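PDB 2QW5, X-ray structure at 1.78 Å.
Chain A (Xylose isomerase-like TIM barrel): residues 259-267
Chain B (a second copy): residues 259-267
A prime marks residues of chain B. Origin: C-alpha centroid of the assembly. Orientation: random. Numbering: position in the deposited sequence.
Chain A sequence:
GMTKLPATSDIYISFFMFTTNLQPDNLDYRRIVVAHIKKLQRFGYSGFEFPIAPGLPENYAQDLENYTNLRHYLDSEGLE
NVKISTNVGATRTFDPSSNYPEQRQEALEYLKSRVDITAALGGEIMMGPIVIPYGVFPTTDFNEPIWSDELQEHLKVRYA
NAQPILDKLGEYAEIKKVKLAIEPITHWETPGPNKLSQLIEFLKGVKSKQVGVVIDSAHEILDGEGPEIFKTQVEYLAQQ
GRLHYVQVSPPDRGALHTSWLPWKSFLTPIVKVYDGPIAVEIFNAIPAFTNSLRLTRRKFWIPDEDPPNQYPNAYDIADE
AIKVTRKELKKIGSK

Chain A 259-267: SWLPWKSFL
Chain B, residues 259-267: SWLPWKSFL

Two copies of the same loop-to-helix segment meet across an exact two-fold axis in a small, reciprocal van der Waals contact, in which the indole of Trp260 from each chain packs against the start of the other chain's helix. No hydrogen bond crosses between the stretches, and the buried surface totals 295 Å² over both sides. The register is set by the two prolines, with Pro262 CA and Pro262′ CA 7.8 Å apart.

Each segment runs as loop from Ser259 to Pro262, the N-cap residue, and as helix from Trp263 onward. Phi/psi values are -165/172 for Ser259, -92/22 for Trp260, -63/121 for Leu261 and -79/74 for Pro262, then -48/-50 at Trp263 and helical values through Leu267. Within the loop, Leu261 N donates to Ser259 OG (3.2 Å, 165° at the hydrogen), with Ser259 chi1 at 79° (p). Phe266 N to Pro262 O (2.9 Å) and Leu267 N to Trp263 O (2.8 Å) give the i to i+4 pattern of the first turn.

Trp260 points its CA-to-CB bond toward the partner and adopts chi1 -75° (m), chi2 94°, which carries the six-membered part of its indole across. There Trp260 CE3 lies 3.7 Å from Pro262′ CG, an apolar contact with a ring puckered C-gamma endo. Trp260 CZ3 lies 3.7 Å from Ser265′ CB, which sits at the indole edge, near its plane; Ser265′ has chi1 -77° (m). Trp260 CH2 comes within 4.3 Å of Phe266′ N, whose hydrogen bond is already made to Pro262′ O.

The symmetry repeats every contact with the chains exchanged, so Trp260′ CE3 meets Pro262 CG at 3.7 Å. Trp260 NE1 is hydrogen-bonded elsewhere in the structure. Leu261, Trp263, Lys264 and Leu267 bury nothing here.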

ATOM      1  N   SER A 259      30.230 -11.899  -6.881  1.00 15.31           N
ATOM      2  CA  SER A 259      29.555 -11.445  -5.649  1.00 13.77           C
ATOM      3  C   SER A 259      30.468 -11.415  -4.492  1.00 14.47           C
ATOM      4  O   SER A 259      31.566 -11.921  -4.573  1.00 16.58           O
ATOM      5  CB  SER A 259      28.383 -12.381  -5.289  1.00 13.92           C
ATOM      6  OG  SER A 259      28.793 -13.582  -4.667  1.00 18.60           O
ATOM      7  N   TRP A 260      29.946 -10.846  -3.397  1.00 12.23           N
ATOM      8  CA  TRP A 260      30.650 -10.780  -2.123  1.00 16.78           C
ATOM      9  C   TRP A 260      30.365 -11.961  -1.160  1.00 19.95           C
ATOM     10  O   TRP A 260      30.590 -11.838   0.044  1.00 23.96           O
ATOM     11  CB  TRP A 260      30.340  -9.446  -1.462  1.00 14.99           C
ATOM     12  CG  TRP A 260      31.067  -8.325  -2.096  1.00 16.87           C
ATOM     13  CD1 TRP A 260      30.623  -7.505  -3.084  1.00 17.93           C
ATOM     14  CD2 TRP A 260      32.408  -7.921  -1.800  1.00 16.15           C
ATOM     15  NE1 TRP A 260      31.597  -6.580  -3.396  1.00 17.00           N
ATOM     16  CE2 TRP A 260      32.703  -6.818  -2.627  1.00 18.51           C
ATOM     17  CE3 TRP A 260      33.367  -8.336  -0.853  1.00 18.55           C
ATOM     18  CZ2 TRP A 260      33.928  -6.130  -2.567  1.00 17.87           C
ATOM     19  CZ3 TRP A 260      34.611  -7.653  -0.810  1.00 18.50           C
ATOM     20  CH2 TRP A 260      34.862  -6.564  -1.665  1.00 20.09           C
ATOM     21  N   LEU A 261      29.917 -13.115  -1.674  1.00 21.89           N
ATOM     22  CA  LEU A 261      29.709 -14.307  -0.829  1.00 19.72           C
ATOM     23  C   LEU A 261      31.086 -14.679  -0.276  1.00 19.96           C
ATOM     24  O   LEU A 261      31.984 -14.906  -1.051  1.00 22.74           O
ATOM     25  CB  LEU A 261      29.123 -15.484  -1.626  1.00 17.84           C
ATOM     26  CG  LEU A 261      28.530 -16.681  -0.860  1.00 21.41           C
ATOM     27  CD1 LEU A 261      27.947 -17.609  -1.871  1.00 21.30           C
ATOM     28  CD2 LEU A 261      29.512 -17.455   0.033  1.00 20.79           C
ATOM     29  N   PRO A 262      31.259 -14.705   1.051  1.00 18.73           N
ATOM     30  CA  PRO A 262      32.527 -15.022   1.716  1.00 20.41           C
ATOM     31  C   PRO A 262      32.785 -16.535   1.743  1.00 19.99           C
ATOM     32  O   PRO A 262      32.638 -17.211   2.757  1.00 19.62           O
ATOM     33  CB  PRO A 262      32.324 -14.418   3.108  1.00 20.88           C
ATOM     34  CG  PRO A 262      30.911 -14.585   3.374  1.00 22.49           C
ATOM     35  CD  PRO A 262      30.201 -14.443   2.053  1.00 22.41           C
ATOM     36  N   TRP A 263      33.144 -17.052   0.585  1.00 18.77           N
ATOM     37  CA  TRP A 263      33.280 -18.475   0.410  1.00 18.99           C
ATOM     38  C   TRP A 263      34.065 -19.210   1.464  1.00 17.24           C
ATOM     39  O   TRP A 263      33.554 -20.209   2.010  1.00 18.11           O
ATOM     40  CB  TRP A 263      33.873 -18.787  -0.952  1.00 19.20           C
ATOM     41  CG  TRP A 263      33.029 -18.375  -2.086  1.00 16.58           C
ATOM     42  CD1 TRP A 263      33.148 -17.224  -2.826  1.00 21.38           C
ATOM     43  CD2 TRP A 263      31.951 -19.122  -2.670  1.00 21.68           C
ATOM     44  NE1 TRP A 263      32.202 -17.215  -3.822  1.00 19.10           N
ATOM     45  CE2 TRP A 263      31.449 -18.361  -3.745  1.00 22.50           C
ATOM     46  CE3 TRP A 263      31.350 -20.363  -2.375  1.00 19.61           C
ATOM     47  CZ2 TRP A 263      30.366 -18.799  -4.536  1.00 23.56           C
ATOM     48  CZ3 TRP A 263      30.282 -20.793  -3.149  1.00 21.20           C
ATOM     49  CH2 TRP A 263      29.817 -20.024  -4.234  1.00 19.62           C
ATOM     50  N   LYS A 264      35.260 -18.704   1.772  1.00 20.57           N
ATOM     51  CA  LYS A 264      36.174 -19.385   2.706  1.00 19.96           C
ATOM     52  C   LYS A 264      35.615 -19.385   4.110  1.00 20.31           C
ATOM     53  O   LYS A 264      35.531 -20.449   4.754  1.00 20.48           O
ATOM     54  CB  LYS A 264      37.560 -18.733   2.705  1.00 22.37           C
ATOM     55  CG  LYS A 264      38.632 -19.472   3.465  1.00 25.43           C
ATOM     56  CD  LYS A 264      39.933 -18.678   3.506  1.00 28.69           C
ATOM     57  CE  LYS A 264      41.038 -19.520   4.168  1.00 39.26           C
ATOM     58  NZ  LYS A 264      42.401 -18.885   4.139  1.00 41.43           N
ATOM     59  N   SER A 265      35.224 -18.192   4.568  1.00 19.46           N
ATOM     60  CA  SER A 265      34.681 -18.018   5.932  1.00 17.59           C
ATOM     61  C   SER A 265      33.352 -18.660   6.197  1.00 20.54           C
ATOM     62  O   SER A 265      33.067 -19.055   7.339  1.00 20.81           O
ATOM     63  CB  SER A 265      34.606 -16.538   6.268  1.00 20.08           C
ATOM     64  OG  SER A 265      35.898 -16.118   6.577  1.00 28.67           O
ATOM     65  N   PHE A 266      32.542 -18.772   5.151  1.00 22.42           N
ATOM     66  CA  PHE A 266      31.229 -19.408   5.231  1.00 21.35           C
ATOM     67  C   PHE A 266      31.359 -20.933   5.122  1.00 21.04           C
ATOM     68  O   PHE A 266      30.817 -21.649   5.939  1.00 20.54           O
ATOM     69  CB  PHE A 266      30.282 -18.875   4.138  1.00 21.85           C
ATOM     70  CG  PHE A 266      28.936 -19.513   4.165  1.00 17.45           C
ATOM     71  CD1 PHE A 266      28.018 -19.171   5.169  1.00 15.00           C
ATOM     72  CD2 PHE A 266      28.588 -20.501   3.227  1.00 15.85           C
ATOM     73  CE1 PHE A 266      26.761 -19.781   5.223  1.00 22.07           C
ATOM     74  CE2 PHE A 266      27.336 -21.135   3.274  1.00 15.74           C
ATOM     75  CZ  PHE A 266      26.407 -20.756   4.279  1.00 17.93           C
ATOM     76  N   LEU A 267      32.061 -21.427   4.103  1.00 21.09           N
ATOM     77  CA  LEU A 267      32.140 -22.866   3.876  1.00 21.94           C
ATOM     78  C   LEU A 267      33.107 -23.653   4.751  1.00 21.26           C
ATOM     79  O   LEU A 267      32.857 -24.843   4.989  1.00 23.70           O
ATOM     80  CB  LEU A 267      32.447 -23.198   2.397  1.00 21.73           C
ATOM     81  CG  LEU A 267      31.380 -22.995   1.308  1.00 22.31           C
ATOM     82  CD1 LEU A 267      31.998 -23.367   0.015  1.00 20.14           C
ATOM     83  CD2 LEU A 267      30.133 -23.822   1.555  1.00 19.84           C
TER
ATOM     84  N   SER B 259      29.489  -8.700  12.550  1.00 15.31           N
ATOM     85  CA  SER B 259      28.897  -8.717  11.197  1.00 13.77           C
ATOM     86  C   SER B 259      29.779  -9.366  10.211  1.00 14.47           C
ATOM     87  O   SER B 259      30.923  -9.633  10.505  1.00 16.58           O
ATOM     88  CB  SER B 259      28.624  -7.282  10.701  1.00 13.92           C
ATOM     89  OG  SER B 259      29.780  -6.621  10.227  1.00 18.60           O
ATOM     90  N   TRP B 260      29.212  -9.560   9.013  1.00 12.23           N
ATOM     91  CA  TRP B 260      29.930 -10.116   7.874  1.00 16.78           C
ATOM     92  C   TRP B 260      30.594  -9.065   6.947  1.00 19.95           C
ATOM     93  O   TRP B 260      30.895  -9.370   5.793  1.00 23.96           O
ATOM     94  CB  TRP B 260      28.986 -11.018   7.094  1.00 14.99           C
ATOM     95  CG  TRP B 260      28.756 -12.310   7.775  1.00 16.87           C
ATOM     96  CD1 TRP B 260      27.745 -12.628   8.625  1.00 17.93           C
ATOM     97  CD2 TRP B 260      29.595 -13.466   7.686  1.00 16.15           C
ATOM     98  NE1 TRP B 260      27.879 -13.935   9.042  1.00 17.00           N
ATOM     99  CE2 TRP B 260      29.009 -14.469   8.486  1.00 18.51           C
ATOM    100  CE3 TRP B 260      30.749 -13.779   6.940  1.00 18.55           C
ATOM    101  CZ2 TRP B 260      29.545 -15.764   8.593  1.00 17.87           C
ATOM    102  CZ3 TRP B 260      31.300 -15.082   7.067  1.00 18.50           C
ATOM    103  CH2 TRP B 260      30.685 -16.045   7.888  1.00 20.09           C
ATOM    104  N   LEU B 261      30.867  -7.852   7.444  1.00 21.89           N
ATOM    105  CA  LEU B 261      31.577  -6.833   6.647  1.00 19.72           C
ATOM    106  C   LEU B 261      32.962  -7.413   6.357  1.00 19.96           C
ATOM    107  O   LEU B 261      33.665  -7.738   7.283  1.00 22.74           O
ATOM    108  CB  LEU B 261      31.711  -5.499   7.401  1.00 17.84           C
ATOM    109  CG  LEU B 261      32.112  -4.237   6.617  1.00 21.41           C
ATOM    110  CD1 LEU B 261      32.059  -3.089   7.567  1.00 21.30           C
ATOM    111  CD2 LEU B 261      33.495  -4.278   5.949  1.00 20.79           C
ATOM    112  N   PRO B 262      33.335  -7.576   5.081  1.00 18.73           N
ATOM    113  CA  PRO B 262      34.621  -8.140   4.659  1.00 20.41           C
ATOM    114  C   PRO B 262      35.751  -7.106   4.763  1.00 19.99           C
ATOM    115  O   PRO B 262      36.221  -6.541   3.780  1.00 19.62           O
ATOM    116  CB  PRO B 262      34.330  -8.573   3.219  1.00 20.88           C
ATOM    117  CG  PRO B 262      33.384  -7.592   2.729  1.00 22.49           C
ATOM    118  CD  PRO B 262      32.526  -7.194   3.902  1.00 22.41           C
ATOM    119  N   TRP B 263      36.150  -6.850   5.993  1.00 18.77           N
ATOM    120  CA  TRP B 263      37.096  -5.800   6.271  1.00 18.99           C
ATOM    121  C   TRP B 263      38.330  -5.761   5.408  1.00 17.24           C
ATOM    122  O   TRP B 263      38.637  -4.692   4.843  1.00 18.11           O
ATOM    123  CB  TRP B 263      37.516  -5.837   7.729  1.00 19.20           C
ATOM    124  CG  TRP B 263      36.420  -5.580   8.679  1.00 16.58           C
ATOM    125  CD1 TRP B 263      35.684  -6.518   9.360  1.00 21.38           C
ATOM    126  CD2 TRP B 263      35.946  -4.297   9.115  1.00 21.68           C
ATOM    127  NE1 TRP B 263      34.780  -5.889  10.181  1.00 19.10           N
ATOM    128  CE2 TRP B 263      34.911  -4.529  10.045  1.00 22.50           C
ATOM    129  CE3 TRP B 263      36.290  -2.968   8.796  1.00 19.61           C
ATOM    130  CZ2 TRP B 263      34.209  -3.475  10.666  1.00 23.56           C
ATOM    131  CZ3 TRP B 263      35.596  -1.931   9.403  1.00 21.20           C
ATOM    132  CH2 TRP B 263      34.584  -2.190  10.348  1.00 19.62           C
ATOM    133  N   LYS B 264      38.995  -6.909   5.277  1.00 20.57           N
ATOM    134  CA  LYS B 264      40.276  -6.985   4.551  1.00 19.96           C
ATOM    135  C   LYS B 264      40.080  -6.725   3.076  1.00 20.31           C
ATOM    136  O   LYS B 264      40.774  -5.871   2.490  1.00 20.48           O
ATOM    137  CB  LYS B 264      40.949  -8.348   4.748  1.00 22.37           C
ATOM    138  CG  LYS B 264      42.357  -8.463   4.223  1.00 25.43           C
ATOM    139  CD  LYS B 264      42.885  -9.888   4.356  1.00 28.69           C
ATOM    140  CE  LYS B 264      44.365  -9.938   3.939  1.00 39.26           C
ATOM    141  NZ  LYS B 264      45.025 -11.271   4.161  1.00 41.43           N
ATOM    142  N   SER B 265      39.125  -7.453   2.490  1.00 19.46           N
ATOM    143  CA  SER B 265      38.829  -7.338   1.046  1.00 17.59           C
ATOM    144  C   SER B 265      38.239  -6.034   0.599  1.00 20.54           C
ATOM    145  O   SER B 265      38.453  -5.614  -0.550  1.00 20.81           O
ATOM    146  CB  SER B 265      37.922  -8.479   0.617  1.00 20.08           C
ATOM    147  OG  SER B 265      38.716  -9.619   0.506  1.00 28.67           O
ATOM    148  N   PHE B 266      37.505  -5.389   1.499  1.00 22.42           N
ATOM    149  CA  PHE B 266      36.892  -4.089   1.235  1.00 21.35           C
ATOM    150  C   PHE B 266      37.907  -2.959   1.453  1.00 21.04           C
ATOM    151  O   PHE B 266      38.064  -2.110   0.599  1.00 20.54           O
ATOM    152  CB  PHE B 266      35.650  -3.867   2.121  1.00 21.85           C
ATOM    153  CG  PHE B 266      35.004  -2.542   1.905  1.00 17.45           C
ATOM    154  CD1 PHE B 266      34.255  -2.309   0.743  1.00 15.00           C
ATOM    155  CD2 PHE B 266      35.181  -1.495   2.827  1.00 15.85           C
ATOM    156  CE1 PHE B 266      33.664  -1.062   0.513  1.00 22.07           C
ATOM    157  CE2 PHE B 266      34.609  -0.232   2.606  1.00 15.74           C
ATOM    158  CZ  PHE B 266      33.829  -0.021   1.439  1.00 17.93           C
ATOM    159  N   LEU B 267      38.580  -2.939   2.603  1.00 21.09           N
ATOM    160  CA  LEU B 267      39.483  -1.839   2.923  1.00 21.94           C
ATOM    161  C   LEU B 267      40.860  -1.861   2.271  1.00 21.26           C
ATOM    162  O   LEU B 267      41.434  -0.782   2.063  1.00 23.70           O
ATOM    163  CB  LEU B 267      39.675  -1.679   4.450  1.00 21.73           C
ATOM    164  CG  LEU B 267      38.543  -1.124   5.329  1.00 22.31           C
ATOM    165  CD1 LEU B 267      39.030  -1.133   6.728  1.00 20.14           C
ATOM    166  CD2 LEU B 267      38.126   0.277   4.925  1.00 19.84           C
TER